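Local coordinates for protein SidF, inhibitor of growth family, member 3 (Legionella pneumophila subsp. pneumophila, PDB 4FYE) that acts as a phosphoinositide phosphatase, probably removing the 3-phosphate of phosphatidylinositol 3,4,5-trisphosphate, at residues G208-K212 / R213-L217; A559-T562 / E563-Q567. The protein carries 1 engineered substitution. One frame throughout, in Å; residues are numbered along the deposited sequence.

Interaction 1. Residues G208-K212 / R213-L217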
ATOM      1  N   GLY A 208       6.460  -9.499  -3.473  1.00 65.53           N
ATOM      2  CA  GLY A 208       5.865  -9.828  -4.738  1.00 65.88           C
ATOM      3  C   GLY A 208       6.847 -10.702  -5.475  1.00 65.15           C
ATOM      4  O   GLY A 208       8.066 -10.539  -5.344  1.00 63.73           O
ATOM      5  N   ARG A 209       6.289 -11.611  -6.260  1.00 55.54           N
ATOM      6  CA  ARG A 209       7.020 -12.602  -6.955  1.00 54.04           C
ATOM      7  C   ARG A 209       6.091 -13.022  -8.089  1.00 54.66           C
ATOM      8  O   ARG A 209       4.876 -13.027  -7.942  1.00 56.68           O
ATOM      9  CB  ARG A 209       7.315 -13.735  -5.977  1.00 58.32           C
ATOM     10  CG  ARG A 209       7.873 -14.986  -6.580  1.00 65.43           C
ATOM     11  CD  ARG A 209       8.152 -16.012  -5.512  1.00 77.19           C
ATOM     12  NE  ARG A 209       9.263 -16.878  -5.900  1.00 90.04           N
ATOM     13  CZ  ARG A 209      10.535 -16.660  -5.564  1.00 93.24           C
ATOM     14  NH1 ARG A 209      10.864 -15.590  -4.831  1.00 84.28           N
ATOM     15  NH2 ARG A 209      11.477 -17.519  -5.958  1.00 95.06           N
ATOM     16  N   TYR A 210       6.649 -13.331  -9.251  1.00 59.82           N
ATOM     17  CA  TYR A 210       5.816 -13.659 -10.406  1.00 56.63           C
ATOM     18  C   TYR A 210       5.041 -14.968 -10.245  1.00 54.63           C
ATOM     19  O   TYR A 210       5.578 -15.949  -9.732  1.00 53.55           O
ATOM     20  CB  TYR A 210       6.696 -13.765 -11.637  1.00 57.87           C
ATOM     21  CG  TYR A 210       7.199 -12.459 -12.150  1.00 63.29           C
ATOM     22  CD1 TYR A 210       6.331 -11.402 -12.389  1.00 64.57           C
ATOM     23  CD2 TYR A 210       8.551 -12.285 -12.455  1.00 72.14           C
ATOM     24  CE1 TYR A 210       6.800 -10.188 -12.899  1.00 67.91           C
ATOM     25  CE2 TYR A 210       9.042 -11.079 -12.972  1.00 72.92           C
ATOM     26  CZ  TYR A 210       8.167 -10.039 -13.206  1.00 72.09           C
ATOM     27  OH  TYR A 210       8.648  -8.844 -13.702  1.00 69.88           O
ATOM     28  N   THR A 211       3.799 -15.013 -10.711  1.00 52.28           N
ATOM     29  CA  THR A 211       3.095 -16.308 -10.765  1.00 53.54           C
ATOM     30  C   THR A 211       3.625 -17.169 -11.912  1.00 59.04           C
ATOM     31  O   THR A 211       4.271 -16.661 -12.823  1.00 64.82           O
ATOM     32  CB  THR A 211       1.604 -16.168 -11.012  1.00 50.32           C
ATOM     33  OG1 THR A 211       1.406 -15.473 -12.231  1.00 56.48           O
ATOM     34  CG2 THR A 211       0.901 -15.414  -9.889  1.00 49.48           C
ATOM     35  N   LYS A 212       3.360 -18.465 -11.890  1.00 57.85           N
ATOM     36  CA  LYS A 212       3.897 -19.271 -12.949  1.00 65.00           C
ATOM     37  C   LYS A 212       3.311 -18.829 -14.285  1.00 63.13           C
ATOM     38  O   LYS A 212       4.019 -18.756 -15.272  1.00 63.68           O
ATOM     39  CB  LYS A 212       3.729 -20.780 -12.690  1.00 63.99           C
ATOM     40  CG  LYS A 212       4.496 -21.199 -11.457  1.00 67.47           C
ATOM     41  CD  LYS A 212       5.172 -22.540 -11.599  1.00 77.06           C
ATOM     42  CE  LYS A 212       5.642 -23.079 -10.254  1.00 79.45           C
ATOM     43  NZ  LYS A 212       5.637 -24.595 -10.225  1.00 89.30           N
ATOM     44  N   ARG A 213       2.017 -18.555 -14.305  1.00 61.07           N
ATOM     45  CA  ARG A 213       1.387 -18.053 -15.504  1.00 61.37           C
ATOM     46  C   ARG A 213       2.124 -16.827 -16.056  1.00 62.38           C
ATOM     47  O   ARG A 213       2.459 -16.792 -17.226  1.00 68.65           O
ATOM     48  CB  ARG A 213      -0.056 -17.689 -15.218  1.00 62.19           C
ATOM     49  CG  ARG A 213      -0.867 -17.361 -16.449  1.00 59.86           C
ATOM     50  CD  ARG A 213      -2.036 -16.510 -16.037  1.00 57.81           C
ATOM     51  NE  ARG A 213      -2.911 -17.278 -15.179  1.00 61.91           N
ATOM     52  CZ  ARG A 213      -3.797 -18.161 -15.630  1.00 65.71           C
ATOM     53  NH1 ARG A 213      -3.916 -18.376 -16.937  1.00 66.55           N
ATOM     54  NH2 ARG A 213      -4.567 -18.819 -14.775  1.00 62.00           N
ATOM     55  N   GLN A 214       2.387 -15.827 -15.229  1.00 59.69           N
ATOM     56  CA  GLN A 214       3.192 -14.681 -15.678  1.00 62.10           C
ATOM     57  C   GLN A 214       4.569 -15.145 -16.188  1.00 64.10           C
ATOM     58  O   GLN A 214       5.054 -14.703 -17.217  1.00 65.10           O
ATOM     59  CB  GLN A 214       3.384 -13.662 -14.545  1.00 57.97           C
ATOM     60  CG  GLN A 214       2.172 -12.808 -14.218  1.00 56.77           C
ATOM     61  CD  GLN A 214       2.299 -12.140 -12.854  1.00 55.91           C
ATOM     62  OE1 GLN A 214       2.964 -12.676 -11.961  1.00 53.18           O
ATOM     63  NE2 GLN A 214       1.607 -11.003 -12.665  1.00 48.82           N
ATOM     64  N   GLN A 215       5.177 -16.059 -15.453  1.00 66.92           N
ATOM     65  CA  GLN A 215       6.510 -16.501 -15.741  1.00 71.93           C
ATOM     66  C   GLN A 215       6.596 -17.016 -17.182  1.00 72.80           C
ATOM     67  O   GLN A 215       7.508 -16.621 -17.908  1.00 80.47           O
ATOM     68  CB  GLN A 215       6.966 -17.525 -14.687  1.00 79.48           C
ATOM     69  CG  GLN A 215       8.472 -17.592 -14.399  1.00101.32           C
ATOM     70  CD  GLN A 215       9.169 -16.231 -14.132  1.00111.37           C
ATOM     71  OE1 GLN A 215       9.502 -15.903 -12.988  1.00107.17           O
ATOM     72  NE2 GLN A 215       9.428 -15.459 -15.198  1.00117.03           N
ATOM     73  N   ARG A 216       5.641 -17.826 -17.632  1.00 68.00           N
ATOM     74  CA  ARG A 216       5.721 -18.346 -18.997  1.00 74.76           C
ATOM     75  C   ARG A 216       5.174 -17.412 -20.114  1.00 79.37           C
ATOM     76  O   ARG A 216       5.542 -17.578 -21.278  1.00 80.47           O
ATOM     77  CB  ARG A 216       5.113 -19.737 -19.093  1.00 80.25           C
ATOM     78  CG  ARG A 216       3.604 -19.722 -19.034  1.00 85.34           C
ATOM     79  CD  ARG A 216       3.000 -21.104 -19.145  1.00 86.58           C
ATOM     80  NE  ARG A 216       1.754 -21.183 -18.390  1.00 89.56           N
ATOM     81  CZ  ARG A 216       0.570 -20.739 -18.827  1.00 96.07           C
ATOM     82  NH1 ARG A 216       0.444 -20.156 -20.039  1.00 86.52           N
ATOM     83  NH2 ARG A 216      -0.493 -20.878 -18.024  1.00 96.41           N
ATOM     84  N   LEU A 217       4.302 -16.452 -19.781  1.00 74.90           N
ATOM     85  CA  LEU A 217       3.964 -15.400 -20.746  1.00 77.47           C
ATOM     86  C   LEU A 217       5.071 -14.362 -20.833  1.00 78.70           C
ATOM     87  O   LEU A 217       4.811 -13.218 -21.133  1.00 84.63           O
ATOM     88  CB  LEU A 217       2.628 -14.693 -20.441  1.00 71.77           C
ATOM     89  CG  LEU A 217       1.304 -15.447 -20.203  1.00 75.05           C
ATOM     90  CD1 LEU A 217       0.413 -14.602 -19.311  1.00 73.64           C
ATOM     91  CD2 LEU A 217       0.540 -15.825 -21.454  1.00 74.36           C
TER
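Thr211 and Gln214 form a capping box at the start of the short helix 212-216, with Thr211 as its N-cap. In one direction the Thr211 backbone N donates to Gln214 OE1 at 2.8 Å, the N-H...O angle being 162°. In the other, Gln214 N donates to Thr211 OG1 over 3.2 Å, nearly straight at 168°. Thr211 OG1 lies between its own backbone N and carbonyl carbon (chi1 58°), which brings the hydroxyl over the first turn to meet that amide; a further weak bond runs from Thr211 OG1 to Gln214 OE1 inside the box. The helix itself begins with Gln215 N bonded to Thr211 O at 2.8 Å, followed by Arg216 N to Lys212 O at 3.0 Å. Outside the box, Gln214 NE2 binds Glu300 and Arg213 NE makes a salt bridge with Glu299, both acids on helix 284-311, so the capped turn is tied to that helix. The Tyr210 ring packs beside the box, its plane about perpendicular to the Gln214 amide. Gln214 OE1 reaches the ring edge, in plane, 3.6 Å from Tyr210 CD1, while Gln215 OE1 lies 3.8 Å from Tyr210 CD2.

Interaction 2. Residues A559-T562 / E563-Q567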
ATOM      1  N   ALA A 559     -31.293   5.735   7.350  1.00 92.03           N
ATOM      2  CA  ALA A 559     -32.333   6.219   8.255  1.00 94.58           C
ATOM      3  C   ALA A 559     -32.146   5.681   9.680  1.00 93.97           C
ATOM      4  O   ALA A 559     -32.469   6.378  10.653  1.00 94.03           O
ATOM      5  CB  ALA A 559     -33.717   5.866   7.732  1.00 97.98           C
ATOM      6  N   TYR A 560     -31.638   4.448   9.805  1.00 90.97           N
ATOM      7  CA  TYR A 560     -31.437   3.860  11.124  1.00 90.48           C
ATOM      8  C   TYR A 560     -30.311   4.577  11.843  1.00 93.40           C
ATOM      9  O   TYR A 560     -30.439   4.922  13.024  1.00100.61           O
ATOM     10  CB  TYR A 560     -31.076   2.404  10.998  1.00 90.98           C
ATOM     11  CG  TYR A 560     -30.841   1.716  12.322  1.00 92.63           C
ATOM     12  CD1 TYR A 560     -29.619   1.833  12.971  1.00 86.51           C
ATOM     13  CD2 TYR A 560     -31.854   0.929  12.926  1.00 95.36           C
ATOM     14  CE1 TYR A 560     -29.386   1.209  14.177  1.00 91.86           C
ATOM     15  CE2 TYR A 560     -31.637   0.289  14.140  1.00 94.83           C
ATOM     16  CZ  TYR A 560     -30.396   0.428  14.767  1.00 98.30           C
ATOM     17  OH  TYR A 560     -30.118  -0.208  15.969  1.00 95.82           O
ATOM     18  N   TYR A 561     -29.215   4.819  11.135  1.00 86.69           N
ATOM     19  CA  TYR A 561     -28.067   5.464  11.749  1.00 85.31           C
ATOM     20  C   TYR A 561     -28.415   6.863  12.215  1.00 87.59           C
ATOM     21  O   TYR A 561     -28.004   7.295  13.290  1.00 84.46           O
ATOM     22  CB  TYR A 561     -26.886   5.535  10.782  1.00 84.34           C
ATOM     23  CG  TYR A 561     -25.759   6.373  11.329  1.00 82.41           C
ATOM     24  CD1 TYR A 561     -24.961   5.901  12.352  1.00 80.11           C
ATOM     25  CD2 TYR A 561     -25.518   7.646  10.849  1.00 82.53           C
ATOM     26  CE1 TYR A 561     -23.941   6.666  12.872  1.00 79.29           C
ATOM     27  CE2 TYR A 561     -24.502   8.418  11.366  1.00 84.11           C
ATOM     28  CZ  TYR A 561     -23.718   7.917  12.375  1.00 81.00           C
ATOM     29  OH  TYR A 561     -22.707   8.673  12.895  1.00 83.22           O
ATOM     30  N   THR A 562     -29.179   7.570  11.402  1.00 91.36           N
ATOM     31  CA  THR A 562     -29.524   8.935  11.735  1.00101.69           C
ATOM     32  C   THR A 562     -30.316   8.960  13.025  1.00107.70           C
ATOM     33  O   THR A 562     -30.091   9.807  13.882  1.00110.69           O
ATOM     34  CB  THR A 562     -30.373   9.576  10.635  1.00104.34           C
ATOM     35  OG1 THR A 562     -29.972   9.058   9.362  1.00105.49           O
ATOM     36  CG2 THR A 562     -30.191  11.068  10.644  1.00101.80           C
ATOM     37  N   GLU A 563     -31.251   8.029  13.154  1.00107.03           N
ATOM     38  CA  GLU A 563     -32.047   7.909  14.365  1.00111.76           C
ATOM     39  C   GLU A 563     -31.264   7.506  15.610  1.00106.61           C
ATOM     40  O   GLU A 563     -31.468   8.057  16.684  1.00101.70           O
ATOM     41  CB  GLU A 563     -33.182   6.911  14.139  1.00121.01           C
ATOM     42  CG  GLU A 563     -34.525   7.550  13.847  1.00123.30           C
ATOM     43  CD  GLU A 563     -35.617   7.021  14.750  1.00128.96           C
ATOM     44  OE1 GLU A 563     -35.429   7.049  15.982  1.00130.09           O
ATOM     45  OE2 GLU A 563     -36.659   6.574  14.227  1.00126.74           O
ATOM     46  N   HIS A 564     -30.373   6.535  15.464  1.00100.47           N
ATOM     47  CA  HIS A 564     -29.739   5.931  16.618  1.00100.79           C
ATOM     48  C   HIS A 564     -28.385   6.450  16.962  1.00 96.47           C
ATOM     49  O   HIS A 564     -27.773   6.020  17.958  1.00 92.77           O
ATOM     50  CB  HIS A 564     -29.690   4.429  16.441  1.00 98.16           C
ATOM     51  CG  HIS A 564     -31.003   3.839  16.013  1.00108.97           C
ATOM     52  ND1 HIS A 564     -31.923   3.417  16.891  1.00115.27           N
ATOM     53  CD2 HIS A 564     -31.540   3.633  14.749  1.00108.24           C
ATOM     54  CE1 HIS A 564     -32.992   2.950  16.226  1.00116.70           C
ATOM     55  NE2 HIS A 564     -32.756   3.086  14.915  1.00115.30           N
ATOM     56  N   LYS A 565     -27.906   7.407  16.190  1.00 93.32           N
ATOM     57  CA  LYS A 565     -26.514   7.781  16.262  1.00 93.88           C
ATOM     58  C   LYS A 565     -26.148   8.261  17.650  1.00 91.31           C
ATOM     59  O   LYS A 565     -25.089   7.928  18.162  1.00 87.24           O
ATOM     60  CB  LYS A 565     -26.217   8.867  15.233  1.00 95.02           C
ATOM     61  CG  LYS A 565     -25.701  10.161  15.831  1.00 96.80           C
ATOM     62  CD  LYS A 565     -26.237  11.362  15.070  1.00104.28           C
ATOM     63  CE  LYS A 565     -27.668  11.690  15.468  1.00103.48           C
ATOM     64  NZ  LYS A 565     -28.531  11.947  14.281  1.00 95.20           N
ATOM     65  N   GLY A 566     -27.036   9.020  18.272  1.00 95.99           N
ATOM     66  CA  GLY A 566     -26.738   9.606  19.563  1.00 95.32           C
ATOM     67  C   GLY A 566     -26.483   8.564  20.629  1.00100.44           C
ATOM     68  O   GLY A 566     -25.596   8.725  21.462  1.00 97.56           O
ATOM     69  N   GLN A 567     -27.266   7.493  20.604  1.00 96.66           N
ATOM     70  CA  GLN A 567     -27.122   6.417  21.594  1.00101.68           C
ATOM     71  C   GLN A 567     -26.005   5.418  21.279  1.00 97.99           C
ATOM     72  O   GLN A 567     -25.403   4.833  22.195  1.00 95.38           O
ATOM     73  CB  GLN A 567     -28.411   5.594  21.766  1.00107.43           C
ATOM     74  CG  GLN A 567     -29.736   6.300  21.551  1.00115.66           C
ATOM     75  CD  GLN A 567     -30.864   5.302  21.297  1.00118.57           C
ATOM     76  OE1 GLN A 567     -31.722   5.530  20.440  1.00118.02           O
ATOM     77  NE2 GLN A 567     -30.854   4.180  22.023  1.00116.07           N
TER
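This is a local contact between successive turns of the long helix 522-583, near the surface and far from the centre of the chain. Its firmer evidence is a CH-pi contact at i to i+4 spacing: Lys565 CB stands over a face of the Tyr561 ring, 4.1 Å from its centroid and 18° off the normal. The lysine chain then bends repeatedly, and Lys565 NZ donates a hydrogen bond to Thr562 O at 2.7 Å, in the carbonyl plane, on a lone pair.

One residue earlier, the same spacing pairs Tyr560 with His564. As modelled, the rings stack face to face with centroids 3.5 Å apart and planes inclined by 28°, but the imidazole is probably turned over in the model and crowds the Tyr560 carbonyl, so its fine placement is doubtful. Tyr560 reaches this position with CG trans to its backbone N (chi1 180°), and its far end is held independently: Tyr560 OH bonds to Leu475 O.

Backbone support comes from Glu563 N to Ala559 O at 3.2 Å. Just beyond, the helix kinks: regular backbone bonding is broken at Gly566 and Gln567, with Gln567 N making a weak bond to His564 O (3.1 Å). Tyr561, buried, packs against Gln610 and Glu611 of helix 590-614, while Tyr560 reaches the end of helix 467-476.

How the interactions relate
Interactions 1 and 2 are independent local contacts that follow one another along the chain and lie on opposite sides of its centre. Their centres are 49 Å apart and their nearest atoms about 38 Å apart, too far for any direct touch. Residues 208-217 lie about 21 Å from the chain centre, at the entry to a short helix after strand 199-206; residues 559-567 lie about 33 Å out, within the long, locally kinked helix 522-583. Accordingly the first contact rests mainly on hydrogen bonds that start a helix, the second on side-chain packing between turns of an existing one. One caps a helix that follows a sheet strand; the other packs along a long helix.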